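Local coordinates for protein putative invasin (Yersinia pseudotuberculosis IP 31758, PDB 5N40) that probably acts as a bacterial surface adhesin of the invasin family, presenting a C-type lectin-like domain on immunoglobulin-like domains for attachment to host cells, at residues A[288-293]-A[297-302]. The protein carries 1 engineered substitution. Residues are numbered along the deposited sequence; the frame is centred on the assembly and turned at random.
Sequences VSLYNL and NQIQTV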
loop_
_atom_site.group_PDB
_atom_site.type_symbol
_atom_site.label_atom_id
_atom_site.label_comp_id
_atom_site.label_asym_id
_atom_site.label_seq_id
_atom_site.Cartn_x
_atom_site.Cartn_y
_atom_site.Cartn_z
ATOM N N VAL A 288 -6.232 -35.665 19.272
ATOM C CA VAL A 288 -7.591 -35.185 19.488
ATOM C C VAL A 288 -7.595 -34.038 20.487
ATOM O O VAL A 288 -8.365 -33.082 20.345
ATOM C CB VAL A 288 -8.505 -36.338 19.949
ATOM C CG1 VAL A 288 -9.864 -35.801 20.363
ATOM C CG2 VAL A 288 -8.662 -37.369 18.838
ATOM N N SER A 289 -6.735 -34.110 21.511
ATOM C CA SER A 289 -6.651 -33.019 22.478
ATOM C C SER A 289 -6.154 -31.734 21.818
ATOM O O SER A 289 -6.576 -30.636 22.200
ATOM C CB SER A 289 -5.735 -33.407 23.641
ATOM O OG SER A 289 -4.371 -33.280 23.279
ATOM N N LEU A 290 -5.255 -31.847 20.838
ATOM C CA LEU A 290 -4.848 -30.666 20.078
ATOM C C LEU A 290 -6.010 -30.126 19.248
ATOM O O LEU A 290 -6.249 -28.910 19.222
ATOM C CB LEU A 290 -3.649 -31.001 19.191
ATOM C CG LEU A 290 -3.084 -29.853 18.339
ATOM C CD1 LEU A 290 -2.573 -28.732 19.224
ATOM C CD2 LEU A 290 -1.981 -30.359 17.427
ATOM N N TYR A 291 -6.754 -31.013 18.576
ATOM C CA TYR A 291 -7.958 -30.586 17.872
ATOM C C TYR A 291 -8.889 -29.805 18.795
ATOM O O TYR A 291 -9.429 -28.761 18.416
ATOM C CB TYR A 291 -8.707 -31.786 17.282
ATOM C CG TYR A 291 -10.075 -31.352 16.822
ATOM C CD1 TYR A 291 -10.235 -30.650 15.629
ATOM C CD2 TYR A 291 -11.199 -31.583 17.601
ATOM C CE1 TYR A 291 -11.482 -30.210 15.218
ATOM C CE2 TYR A 291 -12.449 -31.147 17.202
ATOM C CZ TYR A 291 -12.584 -30.459 16.009
ATOM O OH TYR A 291 -13.819 -30.014 15.607
ATOM N N ASN A 292 -9.114 -30.317 20.011
ATOM C CA ASN A 292 -10.046 -29.668 20.930
ATOM C C ASN A 292 -9.598 -28.259 21.295
ATOM O O ASN A 292 -10.432 -27.409 21.634
ATOM C CB ASN A 292 -10.206 -30.516 22.191
ATOM C CG ASN A 292 -11.023 -31.771 21.950
ATOM O OD1 ASN A 292 -11.869 -31.817 21.056
ATOM N ND2 ASN A 292 -10.781 -32.795 22.758
ATOM N N LEU A 293 -8.292 -27.992 21.250
ATOM C CA LEU A 293 -7.798 -26.645 21.496
ATOM C C LEU A 293 -8.117 -25.721 20.324
ATOM O O LEU A 293 -8.427 -24.540 20.525
ATOM C CB LEU A 293 -6.292 -26.697 21.752
ATOM C CG LEU A 293 -5.696 -25.811 22.841
ATOM C CD1 LEU A 293 -6.336 -26.090 24.187
ATOM C CD2 LEU A 293 -4.199 -26.055 22.914
ATOM N N ASN A 297 -11.860 -26.912 12.404
ATOM C CA ASN A 297 -10.844 -26.627 11.390
ATOM C C ASN A 297 -9.985 -25.415 11.726
ATOM O O ASN A 297 -9.319 -24.854 10.837
ATOM C CB ASN A 297 -11.456 -26.445 10.000
ATOM C CG ASN A 297 -10.467 -26.757 8.903
ATOM O OD1 ASN A 297 -9.608 -27.619 9.068
ATOM N ND2 ASN A 297 -10.571 -26.050 7.783
ATOM N N GLN A 298 -9.964 -24.991 12.987
ATOM C CA GLN A 298 -9.043 -23.937 13.381
ATOM C C GLN A 298 -7.602 -24.426 13.441
ATOM O O GLN A 298 -6.689 -23.599 13.525
ATOM C CB GLN A 298 -9.495 -23.333 14.714
ATOM C CG GLN A 298 -10.724 -22.435 14.535
ATOM C CD GLN A 298 -11.254 -21.841 15.816
ATOM O OE1 GLN A 298 -11.172 -20.628 16.030
ATOM N NE2 GLN A 298 -11.835 -22.682 16.664
ATOM N N ILE A 299 -7.365 -25.735 13.350
ATOM C CA ILE A 299 -6.008 -26.201 13.085
ATOM C C ILE A 299 -5.494 -25.556 11.807
ATOM O O ILE A 299 -4.305 -25.229 11.700
ATOM C CB ILE A 299 -5.973 -27.741 13.015
ATOM C CG1 ILE A 299 -6.182 -28.345 14.419
ATOM C CG2 ILE A 299 -4.666 -28.244 12.416
ATOM C CD1 ILE A 299 -5.043 -28.087 15.392
ATOM N N GLN A 300 -6.382 -25.322 10.841
ATOM C CA GLN A 300 -6.032 -24.617 9.612
ATOM C C GLN A 300 -6.196 -23.102 9.738
ATOM O O GLN A 300 -5.284 -22.344 9.379
ATOM C CB GLN A 300 -6.881 -25.143 8.448
ATOM C CG GLN A 300 -6.511 -24.537 7.082
ATOM C CD GLN A 300 -7.625 -24.675 6.052
ATOM O OE1 GLN A 300 -8.139 -25.765 5.815
ATOM N NE2 GLN A 300 -7.999 -23.560 5.436
ATOM N N THR A 301 -7.347 -22.631 10.223
ATOM C CA THR A 301 -7.642 -21.204 10.141
ATOM C C THR A 301 -6.992 -20.379 11.253
ATOM O O THR A 301 -6.904 -19.156 11.122
ATOM C CB THR A 301 -9.160 -20.982 10.128
ATOM O OG1 THR A 301 -9.776 -21.672 11.223
ATOM C CG2 THR A 301 -9.753 -21.497 8.825
ATOM N N VAL A 302 -6.514 -20.997 12.327
ATOM C CA VAL A 302 -5.735 -20.286 13.343
ATOM C C VAL A 302 -4.243 -20.556 13.190
ATOM O O VAL A 302 -3.439 -19.622 13.146
ATOM C CB VAL A 302 -6.221 -20.653 14.764
ATOM C CG1 VAL A 302 -5.281 -20.077 15.815
ATOM C CG2 VAL A 302 -7.623 -20.133 14.986
#
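N297 meets the ring of Y291 through its backbone: the amide N stands 4.4 Å from Y291 CE1, at an oblique angle to the ring. The tyrosine hydroxyl O accepts a hydrogen bond from the backbone N of L296, so the long flat side chain spans the gap and ties helix 284-293 to the turn that follows it. N297 holds the position just before helix 298-301 with positive phi (69°), a conformation that asparagine tolerates better than most residues. Its carbonyl O accepts from both Q300 N and T301 N, opening the short helix. The side-chain amide is used at both ends: OD1 bonds T307 OG1, while ND2 donates to Q300 OE1 at 3.1 Å, approaching from above the carbonyl plane of that glutamine.

I299, by contrast, directs its side chain at the first helix and buries the most surface in the contact. With CG1 anti to the carbonyl carbon (chi1 -71°), its longer branch runs out to the partner, and CD1 lies 4.0 Å from L290 CG and 4.1 Å from L290 O. The two side chains cross at about a right angle, and CG1 lies 4.5 Å from Y291 CA. A branched aliphatic residue suits this place, since it can lie against the L290 side chain and the backbone at L290 and Y291, with W305 and T307 also against it; L290 in turn touches L237 of strand 236-239.

Helices 284-293 and 298-301, joined by a short turn, are thus packed within the lectin-like adhesion domain by a slight apolar contact, and the polar bonds of Y291 and N297 to the turn and the neighbouring loop probably do more to set how the two helices lie.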